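Local coordinates for globin protein (Ramazzottius varieornatus, PDB 5ZIQ), which is a heme-binding member of the globin family with a hexacoordinated iron, probably able to bind oxygen, though its physiological role is unknown, at residues A[52-57]-A[62-67]. Sequence-based numbering, arbitrary orientation.
Sequences KLFIEH and DLFPKF. With HEM (protoporphyrin IX containing Fe), chain E.
Phe54, on the last turn of helix 42-56, meets Phe64 and Phe67 of segment 62-67, which lies in the loop between helix 42-56 and helix 72-76, while Leu53, one residue earlier, faces the heme. Leu53, its CG anti to the backbone N (chi1 -177°), brings both methyl branches to the vinyl group of the heme, with CD1 3.7 Å from CBB of the heme. Phe54 instead has CG beside its backbone N (chi1 -58°), which carries its ring away from the helix toward the loop, to end against both Phe64 and Phe67. The outer end of the ring does the touching: CZ of Phe54 meets CD1 of Phe64 at 3.9 Å and CD2 of Phe67 at 3.7 Å, with CE1 beside it on Phe64 and CE2 on Phe67. Phe64 CD1 comes to the edge of the Phe54 ring, whose plane is inclined at 64° to that of Phe64, while the Phe54 tip enters at the edge of the Phe67 ring. The cluster is therefore held by apolar packing among three rings.

Phe64 links this cluster to the cofactor: its CE1 lies near both, and its CZ is 3.2 Å from the meso carbon CHB of the heme. This is consistent with the phenylalanine of the CD corner that packs on the heme in globins. The heme methyl CMA sits over one face of the ring, offset toward its rim, and the propionate oxygen O2A lies in the ring plane at the edge, 3.3 Å from Phe64 CE2. The Phe64 side chain also lies about 4 Å (nearest atoms) from that of His88, an axial ligand of the iron. Around the cluster, helix 79-97 supplies Phe81, edge-to-face with Phe67 and touching Phe54, and Ala84 against Phe64 and Phe67; helix 127-142 packs on Leu53 through Arg129 and Cys133.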
loop_
_atom_site.group_PDB
_atom_site.type_symbol
_atom_site.label_atom_id
_atom_site.label_comp_id
_atom_site.label_asym_id
_atom_site.label_seq_id
_atom_site.Cartn_x
_atom_site.Cartn_y
_atom_site.Cartn_z
ATOM N N LYS A 52 11.650 -0.430 2.532
ATOM C CA LYS A 52 11.965 -0.132 1.131
ATOM C C LYS A 52 11.797 1.363 0.846
ATOM O O LYS A 52 12.638 1.973 0.167
ATOM C CB LYS A 52 11.150 -0.991 0.163
ATOM C CG LYS A 52 11.540 -0.848 -1.302
ATOM C CD LYS A 52 12.943 -1.371 -1.575
ATOM C CE LYS A 52 13.110 -1.645 -3.051
ATOM N NZ LYS A 52 14.490 -2.093 -3.366
ATOM N N LEU A 53 10.733 1.963 1.390
ATOM C CA LEU A 53 10.540 3.413 1.217
ATOM C C LEU A 53 11.757 4.202 1.680
ATOM O O LEU A 53 12.205 5.146 1.009
ATOM C CB LEU A 53 9.304 3.885 1.981
ATOM C CG LEU A 53 8.932 5.365 1.850
ATOM C CD1 LEU A 53 8.467 5.744 0.443
ATOM C CD2 LEU A 53 7.860 5.708 2.874
ATOM N N PHE A 54 12.301 3.790 2.821
ATOM C CA PHE A 54 13.408 4.504 3.434
ATOM C C PHE A 54 14.697 4.319 2.632
ATOM O O PHE A 54 15.563 5.189 2.686
ATOM C CB PHE A 54 13.607 4.102 4.902
ATOM C CG PHE A 54 12.402 4.323 5.789
ATOM C CD1 PHE A 54 11.397 5.248 5.472
ATOM C CD2 PHE A 54 12.280 3.595 6.980
ATOM C CE1 PHE A 54 10.297 5.423 6.315
ATOM C CE2 PHE A 54 11.204 3.785 7.830
ATOM C CZ PHE A 54 10.199 4.693 7.496
ATOM N N ILE A 55 14.807 3.210 1.887
ATOM C CA ILE A 55 15.954 2.962 0.986
ATOM C C ILE A 55 15.833 3.872 -0.234
ATOM O O ILE A 55 16.788 4.560 -0.608
ATOM C CB ILE A 55 16.059 1.474 0.536
ATOM C CG1 ILE A 55 16.487 0.571 1.699
ATOM C CG2 ILE A 55 17.058 1.301 -0.613
ATOM C CD1 ILE A 55 16.081 -0.883 1.523
ATOM N N GLU A 56 14.652 3.893 -0.836
ATOM C CA GLU A 56 14.435 4.640 -2.069
ATOM C C GLU A 56 14.431 6.144 -1.842
ATOM O O GLU A 56 14.863 6.912 -2.711
ATOM C CB GLU A 56 13.155 4.168 -2.740
ATOM C CG GLU A 56 13.210 2.666 -3.002
ATOM C CD GLU A 56 12.279 2.185 -4.087
ATOM O OE1 GLU A 56 11.205 2.789 -4.296
ATOM O OE2 GLU A 56 12.619 1.174 -4.726
ATOM N N HIS A 57 13.964 6.552 -0.668
ATOM C CA HIS A 57 13.804 7.960 -0.330
ATOM C C HIS A 57 14.107 8.149 1.156
ATOM O O HIS A 57 13.182 8.226 1.962
ATOM C CB HIS A 57 12.388 8.440 -0.682
ATOM C CG HIS A 57 12.086 8.419 -2.150
ATOM N ND1 HIS A 57 12.527 9.400 -3.018
ATOM C CD2 HIS A 57 11.401 7.525 -2.907
ATOM C CE1 HIS A 57 12.121 9.113 -4.243
ATOM N NE2 HIS A 57 11.432 7.984 -4.201
ATOM N N ASP A 62 12.354 10.698 7.900
ATOM C CA ASP A 62 12.204 11.926 8.682
ATOM C C ASP A 62 10.762 12.338 8.962
ATOM O O ASP A 62 10.519 13.114 9.894
ATOM C CB ASP A 62 12.898 13.103 7.982
ATOM C CG ASP A 62 14.403 12.956 7.904
ATOM O OD1 ASP A 62 14.987 12.170 8.675
ATOM O OD2 ASP A 62 15.007 13.660 7.070
ATOM N N LEU A 63 9.814 11.851 8.155
ATOM C CA LEU A 63 8.388 12.115 8.423
ATOM C C LEU A 63 7.866 11.265 9.581
ATOM O O LEU A 63 6.768 11.505 10.076
ATOM C CB LEU A 63 7.521 11.945 7.157
ATOM C CG LEU A 63 7.844 12.755 5.892
ATOM C CD1 LEU A 63 6.668 12.698 4.922
ATOM C CD2 LEU A 63 8.173 14.201 6.201
ATOM N N PHE A 64 8.671 10.294 10.016
ATOM C CA PHE A 64 8.339 9.445 11.158
ATOM C C PHE A 64 9.399 9.665 12.250
ATOM O O PHE A 64 10.358 8.875 12.365
ATOM C CB PHE A 64 8.364 7.968 10.792
ATOM C CG PHE A 64 7.383 7.542 9.738
ATOM C CD1 PHE A 64 7.734 7.574 8.385
ATOM C CD2 PHE A 64 6.121 7.062 10.096
ATOM C CE1 PHE A 64 6.840 7.121 7.402
ATOM C CE2 PHE A 64 5.224 6.621 9.125
ATOM C CZ PHE A 64 5.585 6.642 7.784
ATOM N N PRO A 65 9.252 10.735 13.058
ATOM C CA PRO A 65 10.295 11.062 14.051
ATOM C C PRO A 65 10.596 9.938 15.067
ATOM O O PRO A 65 11.717 9.866 15.585
ATOM C CB PRO A 65 9.734 12.301 14.766
ATOM C CG PRO A 65 8.697 12.855 13.850
ATOM C CD PRO A 65 8.111 11.667 13.148
ATOM N N LYS A 66 9.624 9.058 15.314
ATOM C CA LYS A 66 9.797 7.923 16.240
ATOM C C LYS A 66 10.854 6.897 15.798
ATOM O O LYS A 66 11.285 6.057 16.609
ATOM C CB LYS A 66 8.454 7.224 16.499
ATOM C CG LYS A 66 7.494 8.022 17.369
ATOM C CD LYS A 66 6.104 7.399 17.381
ATOM C CE LYS A 66 5.054 8.378 17.899
ATOM N NZ LYS A 66 3.659 7.844 17.825
ATOM N N PHE A 67 11.273 6.976 14.530
ATOM C CA PHE A 67 12.226 6.010 13.948
ATOM C C PHE A 67 13.664 6.526 13.874
ATOM O O PHE A 67 14.561 5.775 13.487
ATOM C CB PHE A 67 11.785 5.535 12.531
ATOM C CG PHE A 67 10.356 5.055 12.435
ATOM C CD1 PHE A 67 9.637 4.659 13.571
ATOM C CD2 PHE A 67 9.735 4.965 11.182
ATOM C CE1 PHE A 67 8.319 4.229 13.466
ATOM C CE2 PHE A 67 8.421 4.514 11.072
ATOM C CZ PHE A 67 7.719 4.164 12.218
HETATM C CHA HEM E . -0.398 7.890 8.484
HETATM C CHB HEM E . 3.711 8.647 6.061
HETATM C CHC HEM E . 1.438 6.980 2.049
HETATM C CHD HEM E . -1.716 4.782 5.003
HETATM C C1A HEM E . 0.873 8.303 8.165
HETATM C C2A HEM E . 1.714 9.071 9.008
HETATM C C3A HEM E . 2.874 9.289 8.329
HETATM C C4A HEM E . 2.767 8.653 7.070
HETATM C CMA HEM E . 4.072 10.047 8.838
HETATM C CAA HEM E . 1.365 9.550 10.400
HETATM C CBA HEM E . 2.316 8.958 11.449
HETATM C CGA HEM E . 2.082 7.479 11.592
HETATM O O1A HEM E . 0.918 7.040 11.725
HETATM O O2A HEM E . 3.044 6.686 11.574
HETATM C C1B HEM E . 3.425 8.307 4.726
HETATM C C2B HEM E . 4.298 8.557 3.637
HETATM C C3B HEM E . 3.686 8.105 2.502
HETATM C C4B HEM E . 2.386 7.537 2.920
HETATM C CMB HEM E . 5.650 9.227 3.729
HETATM C CAB HEM E . 4.204 8.150 1.127
HETATM C CBB HEM E . 5.465 7.793 0.889
HETATM C C1C HEM E . 0.424 6.144 2.493
HETATM C C2C HEM E . -0.268 5.191 1.742
HETATM C C3C HEM E . -1.153 4.549 2.604
HETATM C C4C HEM E . -0.998 5.124 3.886
HETATM C CMC HEM E . -0.081 4.912 0.274
HETATM C CAC HEM E . -2.098 3.457 2.311
HETATM C CBC HEM E . -2.346 3.047 1.083
HETATM C C1D HEM E . -1.619 5.531 6.175
HETATM C C2D HEM E . -2.580 5.339 7.276
HETATM C C3D HEM E . -2.215 6.201 8.244
HETATM C C4D HEM E . -1.037 6.922 7.727
HETATM C CMD HEM E . -3.737 4.365 7.293
HETATM C CAD HEM E . -2.891 6.393 9.588
HETATM C CBD HEM E . -3.767 7.637 9.507
HETATM C CGD HEM E . -4.475 7.897 10.814
HETATM O O1D HEM E . -4.544 6.991 11.670
HETATM O O2D HEM E . -4.994 9.019 11.039
HETATM N NA HEM E . 1.515 8.086 6.971
HETATM N NB HEM E . 2.324 7.732 4.239
HETATM N NC HEM E . -0.045 6.095 3.778
HETATM N ND HEM E . -0.715 6.485 6.490
HETATM FE FE HEM E . 0.736 7.098 5.412
#